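Long-range contact in short chain dehydrogenase (Rhodopseudomonas palustris, PDB 3H7A), which probably catalyses NAD(P)(H)-dependent oxidation or reduction, as a member of the short-chain dehydrogenase/reductase family: residues 22-32 with 216-227. Numbering follows the deposited sequence.
Sequences EIAKKFAAEGF and PAAVAGAYWQLY
W224 lays its indole against K26, F27 and E30 near the C-terminal end of helix 18-29. K26 and E30 share one face: K26 NZ stands 4.0 Å from the centroid of the five-membered ring of W224 in a cation-pi contact. E30 CG lies over the six-membered ring in a CH-pi contact, 3.5 Å from its centroid, its carboxylate stacked nearly flat on the indole. A salt bridge from K26 NZ to E30 OE2 (2.8 Å) ties the two together. The indole of W224 swings away from its backbone N (chi1 -174°) and turns its benzo edge onto the face of F27, with the W224 and F27 planes at 73°. Replacing W224 by an alanine is likely to leave the K26-E30 pair without its aromatic floor and to open a gap beside F27. F32, whose N bonds back to F27 O in the Schellman motif with G31 as C-prime residue, points its edge at the face of Y227. At the other end A220 CB rests 3.4 Å from E22 O, and this small residue lets the backbones come close. I23 and F27 also reach I88 of strand 84-89: two helices packed side by side over one face of the parallel sheet, as in the Rossmann fold of short-chain dehydrogenases.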
loop_
_atom_site.group_PDB
_atom_site.type_symbol
_atom_site.label_atom_id
_atom_site.label_comp_id
_atom_site.label_asym_id
_atom_site.label_seq_id
_atom_site.Cartn_x
_atom_site.Cartn_y
_atom_site.Cartn_z
ATOM N N GLU B 22 14.567 23.266 -13.878
ATOM C CA GLU B 22 15.736 22.595 -13.309
ATOM C C GLU B 22 15.996 21.240 -13.942
ATOM O O GLU B 22 17.146 20.850 -14.119
ATOM C CB GLU B 22 15.614 22.439 -11.795
ATOM C CG GLU B 22 15.798 23.730 -11.019
ATOM C CD GLU B 22 17.136 24.400 -11.268
ATOM O OE1 GLU B 22 18.177 23.701 -11.351
ATOM O OE2 GLU B 22 17.135 25.640 -11.368
ATOM N N ILE B 23 14.928 20.525 -14.284
ATOM C CA ILE B 23 15.073 19.253 -14.990
ATOM C C ILE B 23 15.745 19.497 -16.345
ATOM O O ILE B 23 16.682 18.788 -16.710
ATOM C CB ILE B 23 13.713 18.530 -15.179
ATOM C CG1 ILE B 23 13.146 18.072 -13.830
ATOM C CG2 ILE B 23 13.879 17.348 -16.086
ATOM C CD1 ILE B 23 11.676 17.652 -13.896
ATOM N N ALA B 24 15.277 20.522 -17.059
ATOM C CA ALA B 24 15.822 20.890 -18.364
ATOM C C ALA B 24 17.295 21.278 -18.230
ATOM O O ALA B 24 18.126 20.759 -18.970
ATOM C CB ALA B 24 15.003 22.020 -18.986
ATOM N N LYS B 25 17.608 22.137 -17.252
ATOM C CA LYS B 25 18.996 22.527 -16.936
ATOM C C LYS B 25 19.894 21.318 -16.696
ATOM O O LYS B 25 21.002 21.272 -17.212
ATOM C CB LYS B 25 19.070 23.461 -15.707
ATOM C CG LYS B 25 18.567 24.900 -15.908
ATOM C CD LYS B 25 18.842 25.761 -14.649
ATOM C CE LYS B 25 17.802 26.866 -14.488
ATOM N NZ LYS B 25 18.084 27.833 -13.371
ATOM N N LYS B 26 19.409 20.340 -15.930
ATOM C CA LYS B 26 20.195 19.143 -15.586
ATOM C C LYS B 26 20.496 18.250 -16.784
ATOM O O LYS B 26 21.646 17.863 -16.995
ATOM C CB LYS B 26 19.513 18.328 -14.463
ATOM C CG LYS B 26 20.249 17.044 -14.023
ATOM C CD LYS B 26 21.717 17.291 -13.637
ATOM C CE LYS B 26 22.181 16.314 -12.576
ATOM N NZ LYS B 26 23.631 16.011 -12.678
ATOM N N PHE B 27 19.473 17.922 -17.565
ATOM C CA PHE B 27 19.683 17.054 -18.709
ATOM C C PHE B 27 20.471 17.727 -19.826
ATOM O O PHE B 27 21.227 17.053 -20.527
ATOM C CB PHE B 27 18.371 16.436 -19.181
ATOM C CG PHE B 27 17.912 15.310 -18.298
ATOM C CD1 PHE B 27 18.252 13.989 -18.598
ATOM C CD2 PHE B 27 17.192 15.573 -17.133
ATOM C CE1 PHE B 27 17.856 12.942 -17.768
ATOM C CE2 PHE B 27 16.792 14.540 -16.295
ATOM C CZ PHE B 27 17.117 13.218 -16.612
ATOM N N ALA B 28 20.332 19.052 -19.952
ATOM C CA ALA B 28 21.144 19.814 -20.897
ATOM C C ALA B 28 22.594 19.884 -20.431
ATOM O O ALA B 28 23.499 19.832 -21.256
ATOM C CB ALA B 28 20.582 21.203 -21.113
ATOM N N ALA B 29 22.801 19.969 -19.114
ATOM C CA ALA B 29 24.146 19.996 -18.511
ATOM C C ALA B 29 24.866 18.669 -18.697
ATOM O O ALA B 29 26.090 18.619 -18.714
ATOM C CB ALA B 29 24.076 20.345 -17.035
ATOM N N GLU B 30 24.089 17.604 -18.851
ATOM C CA GLU B 30 24.622 16.276 -19.066
ATOM C C GLU B 30 24.715 15.921 -20.542
ATOM O O GLU B 30 24.967 14.771 -20.888
ATOM C CB GLU B 30 23.772 15.233 -18.334
ATOM C CG GLU B 30 23.708 15.422 -16.809
ATOM C CD GLU B 30 25.051 15.220 -16.102
ATOM O OE1 GLU B 30 25.951 14.547 -16.656
ATOM O OE2 GLU B 30 25.196 15.727 -14.972
ATOM N N GLY B 31 24.496 16.901 -21.412
ATOM C CA GLY B 31 24.795 16.727 -22.829
ATOM C C GLY B 31 23.649 16.350 -23.742
ATOM O O GLY B 31 23.872 16.046 -24.907
ATOM N N PHE B 32 22.417 16.370 -23.241
ATOM C CA PHE B 32 21.274 16.078 -24.105
ATOM C C PHE B 32 20.763 17.368 -24.742
ATOM O O PHE B 32 20.945 18.445 -24.176
ATOM C CB PHE B 32 20.135 15.463 -23.306
ATOM C CG PHE B 32 20.378 14.054 -22.848
ATOM C CD1 PHE B 32 20.069 12.975 -23.678
ATOM C CD2 PHE B 32 20.852 13.800 -21.569
ATOM C CE1 PHE B 32 20.259 11.661 -23.246
ATOM C CE2 PHE B 32 21.056 12.483 -21.119
ATOM C CZ PHE B 32 20.749 11.415 -21.959
ATOM N N PRO B 216 13.948 22.908 -6.271
ATOM C CA PRO B 216 13.689 22.323 -7.571
ATOM C C PRO B 216 14.905 21.589 -8.140
ATOM O O PRO B 216 14.734 20.618 -8.871
ATOM C CB PRO B 216 13.342 23.541 -8.425
ATOM C CG PRO B 216 12.833 24.530 -7.457
ATOM C CD PRO B 216 13.668 24.356 -6.262
ATOM N N ALA B 217 16.112 22.028 -7.787
ATOM C CA ALA B 217 17.333 21.337 -8.200
ATOM C C ALA B 217 17.442 19.911 -7.633
ATOM O O ALA B 217 18.111 19.052 -8.220
ATOM C CB ALA B 217 18.564 22.157 -7.827
ATOM N N ALA B 218 16.782 19.666 -6.497
ATOM C CA ALA B 218 16.785 18.343 -5.874
ATOM C C ALA B 218 16.001 17.311 -6.686
ATOM O O ALA B 218 16.466 16.181 -6.866
ATOM C CB ALA B 218 16.260 18.424 -4.455
ATOM N N VAL B 219 14.830 17.716 -7.186
ATOM C CA VAL B 219 13.989 16.862 -8.039
ATOM C C VAL B 219 14.726 16.469 -9.328
ATOM O O VAL B 219 14.671 15.311 -9.764
ATOM C CB VAL B 219 12.654 17.564 -8.386
ATOM C CG1 VAL B 219 11.727 16.644 -9.177
ATOM C CG2 VAL B 219 11.954 18.060 -7.115
ATOM N N ALA B 220 15.437 17.433 -9.913
ATOM C CA ALA B 220 16.220 17.189 -11.120
ATOM C C ALA B 220 17.308 16.164 -10.843
ATOM O O ALA B 220 17.553 15.285 -11.673
ATOM C CB ALA B 220 16.815 18.479 -11.639
ATOM N N GLY B 221 17.922 16.270 -9.658
ATOM C CA GLY B 221 18.917 15.320 -9.175
ATOM C C GLY B 221 18.358 13.923 -9.056
ATOM O O GLY B 221 18.990 12.967 -9.510
ATOM N N ALA B 222 17.161 13.812 -8.467
ATOM C CA ALA B 222 16.446 12.526 -8.342
ATOM C C ALA B 222 16.102 11.898 -9.701
ATOM O O ALA B 222 16.246 10.686 -9.894
ATOM C CB ALA B 222 15.188 12.690 -7.483
ATOM N N TYR B 223 15.663 12.724 -10.650
ATOM C CA TYR B 223 15.420 12.233 -11.996
ATOM C C TYR B 223 16.708 11.777 -12.660
ATOM O O TYR B 223 16.717 10.762 -13.376
ATOM C CB TYR B 223 14.730 13.292 -12.837
ATOM C CG TYR B 223 13.237 13.243 -12.730
ATOM C CD1 TYR B 223 12.561 12.035 -12.873
ATOM C CD2 TYR B 223 12.494 14.397 -12.488
ATOM C CE1 TYR B 223 11.190 11.968 -12.774
ATOM C CE2 TYR B 223 11.108 14.347 -12.406
ATOM C CZ TYR B 223 10.470 13.112 -12.556
ATOM O OH TYR B 223 9.110 12.997 -12.479
ATOM N N TRP B 224 17.797 12.512 -12.409
ATOM C CA TRP B 224 19.115 12.095 -12.900
ATOM C C TRP B 224 19.557 10.772 -12.261
ATOM O O TRP B 224 20.074 9.890 -12.948
ATOM C CB TRP B 224 20.188 13.190 -12.728
ATOM C CG TRP B 224 21.503 12.775 -13.387
ATOM C CD1 TRP B 224 22.675 12.468 -12.759
ATOM C CD2 TRP B 224 21.738 12.573 -14.792
ATOM N NE1 TRP B 224 23.633 12.102 -13.687
ATOM C CE2 TRP B 224 23.081 12.159 -14.939
ATOM C CE3 TRP B 224 20.947 12.718 -15.943
ATOM C CZ2 TRP B 224 23.645 11.876 -16.187
ATOM C CZ3 TRP B 224 21.512 12.452 -17.183
ATOM C CH2 TRP B 224 22.847 12.018 -17.294
ATOM N N GLN B 225 19.312 10.624 -10.959
ATOM C CA GLN B 225 19.544 9.356 -10.281
ATOM C C GLN B 225 18.786 8.194 -10.952
ATOM O O GLN B 225 19.365 7.137 -11.212
ATOM C CB GLN B 225 19.173 9.464 -8.803
ATOM C CG GLN B 225 19.604 8.253 -7.983
ATOM C CD GLN B 225 18.710 7.985 -6.786
ATOM O OE1 GLN B 225 18.476 6.828 -6.427
ATOM N NE2 GLN B 225 18.215 9.050 -6.159
ATOM N N LEU B 226 17.502 8.394 -11.246
ATOM C CA LEU B 226 16.717 7.369 -11.941
ATOM C C LEU B 226 17.283 7.099 -13.331
ATOM O O LEU B 226 17.368 5.936 -13.760
ATOM C CB LEU B 226 15.239 7.763 -12.026
ATOM C CG LEU B 226 14.384 7.597 -10.766
ATOM C CD1 LEU B 226 13.043 8.289 -10.913
ATOM C CD2 LEU B 226 14.207 6.116 -10.420
ATOM N N TYR B 227 17.688 8.167 -14.024
ATOM C CA TYR B 227 18.305 8.020 -15.334
ATOM C C TYR B 227 19.528 7.107 -15.244
ATOM O O TYR B 227 19.694 6.222 -16.070
ATOM C CB TYR B 227 18.686 9.370 -15.980
ATOM C CG TYR B 227 19.419 9.144 -17.295
ATOM C CD1 TYR B 227 18.723 8.819 -18.447
ATOM C CD2 TYR B 227 20.809 9.172 -17.357
ATOM C CE1 TYR B 227 19.381 8.559 -19.630
ATOM C CE2 TYR B 227 21.471 8.930 -18.541
ATOM C CZ TYR B 227 20.752 8.624 -19.666
ATOM O OH TYR B 227 21.401 8.364 -20.841
#